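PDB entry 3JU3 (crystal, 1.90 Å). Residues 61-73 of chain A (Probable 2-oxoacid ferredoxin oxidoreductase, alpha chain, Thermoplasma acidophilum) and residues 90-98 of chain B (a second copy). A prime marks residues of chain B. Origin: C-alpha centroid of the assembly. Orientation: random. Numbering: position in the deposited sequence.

Chain A (61-73) VLSSANLVIDVES
Chain B (90-98) DIKNKILKY

What joins the two copies along their backbones? The strand of chain A that includes Asp70 and Val71 and the strand of chain B that includes Lys94′ and Ile95′ run in the same direction, their axes inclined by 34° and 4.5 Å apart at closest approach. Asp70 sits beside Lys94′ (CA to CA 4.6 Å) and Val71 beside Ile95′ (CA to CA 4.8 Å), all in extended conformation. Hydrogen bonds alternate as a parallel pairing requires: Asp70 N gives to Asn93′ O at 3.0 Å, Ile95′ N to Asp70 O at 2.8 Å, and Glu72 N to Ile95′ O at 2.9 Å. Asp70 thus spends both its NH and its carbonyl on the partner, as does Ile95′. The carbonyls also receive CA-H contacts, the shortest from Lys94′ CA to Asp70 O at 3.1 Å.

How does Ile91′, which covers the most surface, fill its place? It lies in the loop leading to Lys94′ and Ile95′, phi/psi -62/113, with CB directed toward chain A and chi1 m, chi2 t. Its CG1 meets CG1 of Val68 (chi1 t) at 3.6 Å, and its CD1 reaches CD1 of Leu62 (m, t) at 4.0 Å; a type I turn runs from Leu62 to Ala65. CG2 of Ile91′ packs 3.7 Å from Asp70 N. A branched, wholly apolar side chain can touch all three residues, and Ile91′ is buried.

What does Ile95′ contribute besides its backbone bonds? Its side chain (m, t) shares a face of the sheet with those of Ile69 and Val71. Ile95′ CG1 lies 3.7 Å from CG2 of Ile69 (m, t), and its CB lies 4.4 Å from CG2 of Val71 (t). All three are buried, and their beta-branched side chains suit extended backbone. Asp70 and Lys94′ point to the other face, where the end of the exposed Lys94′ (p, t, t, m) leads away from the partner.

How does Glu72 close one end, and what bridges the other? Glu72 directs its CB toward chain B, and with chi1 and chi2 both t and chi3 -14° its OE1 accepts from Lys97′ N at 3.0 Å; the carboxylate takes up a backbone NH beyond the paired strands. At the other end, water 1 donates to Val68 O at 2.7 Å and accepts from Asn93′ N at 2.7 Å, with a weak bond from Asn93′ ND2 at 2.6 Å. Asn93′ (chi1 m) also brings ND2 within 3.4 Å of Leu67 CD1.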

ATOM      1  N   VAL A  61      -0.993  26.728  13.380  1.00 21.52           N
ATOM      2  CA  VAL A  61       0.087  25.881  13.891  1.00 20.89           C
ATOM      3  C   VAL A  61       1.349  26.017  13.042  1.00 20.00           C
ATOM      4  O   VAL A  61       2.426  26.208  13.564  1.00 19.22           O
ATOM      5  CB  VAL A  61      -0.323  24.392  14.030  1.00 20.93           C
ATOM      6  CG1 VAL A  61       0.921  23.515  14.299  1.00 21.95           C
ATOM      7  CG2 VAL A  61      -1.365  24.231  15.118  1.00 20.03           C
ATOM      8  N   LEU A  62       1.212  25.955  11.730  1.00 19.79           N
ATOM      9  CA  LEU A  62       2.398  25.866  10.885  1.00 20.02           C
ATOM     10  C   LEU A  62       3.029  27.240  10.688  1.00 21.35           C
ATOM     11  O   LEU A  62       4.262  27.366  10.507  1.00 21.48           O
ATOM     12  CB  LEU A  62       2.063  25.213   9.545  1.00 21.78           C
ATOM     13  CG  LEU A  62       1.642  23.734   9.582  1.00 21.71           C
ATOM     14  CD1 LEU A  62       1.494  23.226   8.186  1.00 23.75           C
ATOM     15  CD2 LEU A  62       2.617  22.846  10.362  1.00 23.17           C
ATOM     16  N   SER A  63       2.200  28.278  10.801  1.00 21.01           N
ATOM     17  CA  SER A  63       2.651  29.636  10.540  1.00 21.59           C
ATOM     18  C   SER A  63       3.711  30.095  11.560  1.00 22.07           C
ATOM     19  O   SER A  63       4.556  30.948  11.248  1.00 22.15           O
ATOM     20  CB  SER A  63       1.449  30.584  10.554  1.00 21.51           C
ATOM     21  OG  SER A  63       1.044  30.842  11.897  1.00 22.38           O
ATOM     22  N   SER A  64       3.652  29.553  12.781  1.00 22.91           N
ATOM     23  CA  SER A  64       4.618  29.924  13.839  1.00 23.60           C
ATOM     24  C   SER A  64       5.687  28.856  14.131  1.00 22.61           C
ATOM     25  O   SER A  64       6.530  29.036  15.012  1.00 21.28           O
ATOM     26  CB  SER A  64       3.894  30.339  15.139  1.00 24.74           C
ATOM     27  OG  SER A  64       2.790  29.475  15.410  1.00 27.12           O
ATOM     28  N   ALA A  65       5.672  27.766  13.370  1.00 22.18           N
ATOM     29  CA  ALA A  65       6.654  26.696  13.575  1.00 21.89           C
ATOM     30  C   ALA A  65       8.085  27.075  13.150  1.00 21.82           C
ATOM     31  O   ALA A  65       8.277  27.731  12.132  1.00 22.35           O
ATOM     32  CB  ALA A  65       6.227  25.408  12.904  1.00 21.34           C
ATOM     33  N   ASN A  66       9.084  26.660  13.937  1.00 21.07           N
ATOM     34  CA  ASN A  66      10.495  26.822  13.526  1.00 21.39           C
ATOM     35  C   ASN A  66      10.817  26.062  12.263  1.00 20.52           C
ATOM     36  O   ASN A  66      11.498  26.569  11.383  1.00 20.90           O
ATOM     37  CB  ASN A  66      11.477  26.349  14.612  1.00 20.96           C
ATOM     38  CG  ASN A  66      11.446  27.202  15.818  1.00 21.47           C
ATOM     39  OD1 ASN A  66      11.256  28.420  15.730  1.00 23.96           O
ATOM     40  ND2 ASN A  66      11.662  26.596  16.969  1.00 22.11           N
ATOM     41  N   LEU A  67      10.360  24.819  12.207  1.00 20.59           N
ATOM     42  CA  LEU A  67      10.769  23.894  11.145  1.00 19.30           C
ATOM     43  C   LEU A  67       9.724  22.808  10.985  1.00 19.03           C
ATOM     44  O   LEU A  67       9.404  22.127  11.955  1.00 17.90           O
ATOM     45  CB  LEU A  67      12.104  23.257  11.508  1.00 19.41           C
ATOM     46  CG  LEU A  67      12.567  21.985  10.804  1.00 20.63           C
ATOM     47  CD1 LEU A  67      12.742  22.277   9.358  1.00 22.18           C
ATOM     48  CD2 LEU A  67      13.904  21.551  11.416  1.00 21.70           C
ATOM     49  N   VAL A  68       9.199  22.642   9.768  1.00 18.52           N
ATOM     50  CA  VAL A  68       8.115  21.698   9.539  1.00 19.04           C
ATOM     51  C   VAL A  68       8.641  20.565   8.658  1.00 19.48           C
ATOM     52  O   VAL A  68       9.325  20.828   7.651  1.00 20.04           O
ATOM     53  CB  VAL A  68       6.926  22.379   8.851  1.00 19.30           C
ATOM     54  CG1 VAL A  68       5.747  21.392   8.649  1.00 18.47           C
ATOM     55  CG2 VAL A  68       6.442  23.615   9.646  1.00 19.24           C
ATOM     56  N   ILE A  69       8.336  19.325   9.029  1.00 19.03           N
ATOM     57  CA  ILE A  69       8.712  18.163   8.239  1.00 19.82           C
ATOM     58  C   ILE A  69       7.451  17.316   7.972  1.00 20.46           C
ATOM     59  O   ILE A  69       6.876  16.720   8.907  1.00 20.37           O
ATOM     60  CB  ILE A  69       9.736  17.292   8.961  1.00 20.24           C
ATOM     61  CG1 ILE A  69      10.962  18.128   9.432  1.00 19.17           C
ATOM     62  CG2 ILE A  69      10.122  16.119   8.070  1.00 21.58           C
ATOM     63  CD1 ILE A  69      12.072  17.310  10.166  1.00 15.79           C
ATOM     64  N   ASP A  70       7.017  17.295   6.711  1.00 19.83           N
ATOM     65  CA  ASP A  70       5.865  16.454   6.318  1.00 20.76           C
ATOM     66  C   ASP A  70       6.333  15.025   6.141  1.00 20.30           C
ATOM     67  O   ASP A  70       7.387  14.751   5.490  1.00 21.67           O
ATOM     68  CB  ASP A  70       5.238  16.982   5.020  1.00 21.15           C
ATOM     69  CG  ASP A  70       3.988  16.200   4.596  1.00 23.58           C
ATOM     70  OD1 ASP A  70       3.110  15.882   5.465  1.00 25.39           O
ATOM     71  OD2 ASP A  70       3.890  15.893   3.385  1.00 24.78           O
ATOM     72  N   VAL A  71       5.574  14.099   6.697  1.00 20.10           N
ATOM     73  CA  VAL A  71       5.968  12.687   6.730  1.00 19.45           C
ATOM     74  C   VAL A  71       4.953  11.915   5.858  1.00 19.83           C
ATOM     75  O   VAL A  71       3.776  11.818   6.196  1.00 20.17           O
ATOM     76  CB  VAL A  71       5.969  12.112   8.176  1.00 18.40           C
ATOM     77  CG1 VAL A  71       6.258  10.625   8.171  1.00 20.96           C
ATOM     78  CG2 VAL A  71       7.031  12.829   9.111  1.00 18.84           C
ATOM     79  N   GLU A  72       5.412  11.412   4.731  1.00 19.54           N
ATOM     80  CA  GLU A  72       4.553  10.709   3.780  1.00 19.00           C
ATOM     81  C   GLU A  72       3.879   9.557   4.496  1.00 18.50           C
ATOM     82  O   GLU A  72       4.533   8.884   5.285  1.00 18.83           O
ATOM     83  CB  GLU A  72       5.414  10.171   2.639  1.00 18.93           C
ATOM     84  CG  GLU A  72       4.573   9.366   1.641  1.00 20.50           C
ATOM     85  CD  GLU A  72       5.372   8.718   0.511  1.00 24.21           C
ATOM     86  OE1 GLU A  72       6.539   9.067   0.301  1.00 23.10           O
ATOM     87  OE2 GLU A  72       4.810   7.843  -0.174  1.00 27.15           O
ATOM     88  N   SER A  73       2.589   9.321   4.270  1.00 18.45           N
ATOM     89  CA  SER A  73       1.956   8.242   5.012  1.00 18.29           C
ATOM     90  C   SER A  73       0.911   7.471   4.159  1.00 20.19           C
ATOM     91  O   SER A  73       0.820   7.678   2.941  1.00 19.74           O
ATOM     92  CB  SER A  73       1.388   8.782   6.338  1.00 18.33           C
ATOM     93  OG  SER A  73       0.874   7.745   7.179  1.00 20.07           O
TER
ATOM     94  N   ASP B  90       3.731  26.114   1.992  1.00 16.07           N
ATOM     95  CA  ASP B  90       4.446  25.030   1.336  1.00 17.43           C
ATOM     96  C   ASP B  90       5.603  24.523   2.198  1.00 17.58           C
ATOM     97  O   ASP B  90       6.700  25.112   2.235  1.00 18.85           O
ATOM     98  CB  ASP B  90       4.920  25.399  -0.082  1.00 18.52           C
ATOM     99  CG  ASP B  90       5.255  24.155  -0.928  1.00 19.92           C
ATOM    100  OD1 ASP B  90       4.799  23.041  -0.552  1.00 25.24           O
ATOM    101  OD2 ASP B  90       5.968  24.276  -1.944  1.00 18.77           O
ATOM    102  N   ILE B  91       5.336  23.421   2.881  1.00 17.10           N
ATOM    103  CA  ILE B  91       6.335  22.682   3.639  1.00 16.52           C
ATOM    104  C   ILE B  91       7.416  22.183   2.696  1.00 17.11           C
ATOM    105  O   ILE B  91       7.157  21.308   1.856  1.00 16.41           O
ATOM    106  CB  ILE B  91       5.687  21.480   4.370  1.00 16.00           C
ATOM    107  CG1 ILE B  91       4.543  21.977   5.262  1.00 14.32           C
ATOM    108  CG2 ILE B  91       6.755  20.642   5.102  1.00 14.08           C
ATOM    109  CD1 ILE B  91       3.554  20.902   5.691  1.00 14.44           C
ATOM    110  N   LYS B  92       8.626  22.722   2.849  1.00 17.70           N
ATOM    111  CA  LYS B  92       9.722  22.285   1.972  1.00 18.68           C
ATOM    112  C   LYS B  92      10.442  20.992   2.362  1.00 19.35           C
ATOM    113  O   LYS B  92      10.999  20.307   1.496  1.00 19.05           O
ATOM    114  CB  LYS B  92      10.688  23.424   1.630  1.00 19.05           C
ATOM    115  CG  LYS B  92      10.153  24.278   0.492  1.00 19.20           C
ATOM    116  CD  LYS B  92      10.999  25.505   0.250  1.00 20.11           C
ATOM    117  CE  LYS B  92      10.155  26.624  -0.310  1.00 19.90           C
ATOM    118  NZ  LYS B  92      11.001  27.779  -0.720  1.00 19.98           N
ATOM    119  N   ASN B  93      10.401  20.627   3.642  1.00 19.31           N
ATOM    120  CA  ASN B  93      11.101  19.423   4.075  1.00 20.50           C
ATOM    121  C   ASN B  93      10.180  18.244   4.204  1.00 21.44           C
ATOM    122  O   ASN B  93       9.070  18.366   4.728  1.00 21.88           O
ATOM    123  CB  ASN B  93      11.832  19.646   5.392  1.00 19.79           C
ATOM    124  CG  ASN B  93      12.774  20.805   5.333  1.00 20.34           C
ATOM    125  OD1 ASN B  93      13.823  20.734   4.688  1.00 19.05           O
ATOM    126  ND2 ASN B  93      12.410  21.895   6.007  1.00 20.70           N
ATOM    127  N   LYS B  94      10.634  17.082   3.763  1.00 22.57           N
ATOM    128  CA  LYS B  94       9.745  15.921   3.813  1.00 24.56           C
ATOM    129  C   LYS B  94      10.514  14.641   4.078  1.00 24.64           C
ATOM    130  O   LYS B  94      11.707  14.550   3.789  1.00 25.23           O
ATOM    131  CB  LYS B  94       8.877  15.835   2.529  1.00 24.43           C
ATOM    132  CG  LYS B  94       9.667  15.521   1.268  1.00 27.56           C
ATOM    133  CD  LYS B  94       8.950  16.013   0.009  1.00 30.09           C
ATOM    134  CE  LYS B  94       9.821  15.817  -1.238  1.00 32.19           C
ATOM    135  NZ  LYS B  94      11.114  16.569  -1.168  1.00 32.90           N
ATOM    136  N   ILE B  95       9.841  13.679   4.681  1.00 25.27           N
ATOM    137  CA  ILE B  95      10.385  12.359   4.865  1.00 25.36           C
ATOM    138  C   ILE B  95       9.470  11.448   4.064  1.00 26.60           C
ATOM    139  O   ILE B  95       8.305  11.253   4.424  1.00 25.55           O
ATOM    140  CB  ILE B  95      10.436  12.003   6.373  1.00 25.92           C
ATOM    141  CG1 ILE B  95      11.509  12.856   7.066  1.00 25.60           C
ATOM    142  CG2 ILE B  95      10.628  10.472   6.618  1.00 25.55           C
ATOM    143  CD1 ILE B  95      11.691  12.605   8.525  1.00 25.67           C
ATOM    144  N   LEU B  96       9.985  10.946   2.941  1.00 27.63           N
ATOM    145  CA  LEU B  96       9.254  10.045   2.026  1.00 29.89           C
ATOM    146  C   LEU B  96       9.566   8.584   2.333  1.00 30.98           C
ATOM    147  O   LEU B  96      10.501   8.301   3.082  1.00 30.54           O
ATOM    148  CB  LEU B  96       9.692  10.309   0.574  1.00 30.07           C
ATOM    149  CG  LEU B  96       9.609  11.739   0.030  1.00 31.68           C
ATOM    150  CD1 LEU B  96       9.918  11.788  -1.480  1.00 31.49           C
ATOM    151  CD2 LEU B  96       8.242  12.350   0.336  1.00 33.97           C
ATOM    152  N   LYS B  97       8.813   7.658   1.732  1.00 32.29           N
ATOM    153  CA  LYS B  97       9.147   6.227   1.797  1.00 34.75           C
ATOM    154  C   LYS B  97      10.507   5.943   1.139  1.00 36.70           C
ATOM    155  O   LYS B  97      10.838   6.521   0.092  1.00 36.47           O
ATOM    156  CB  LYS B  97       8.061   5.369   1.157  1.00 34.58           C
ATOM    157  N   TYR B  98      11.278   5.051   1.768  1.00 39.27           N
ATOM    158  CA  TYR B  98      12.654   4.743   1.352  1.00 41.90           C
ATOM    159  C   TYR B  98      12.822   3.305   0.884  1.00 43.61           C
ATOM    160  O   TYR B  98      12.732   2.357   1.671  1.00 43.79           O
ATOM    161  CB  TYR B  98      13.658   5.069   2.485  1.00 41.88           C
TER
HETATM  162  O   HOH W   1       9.915  22.403   5.586  1.00 19.28           O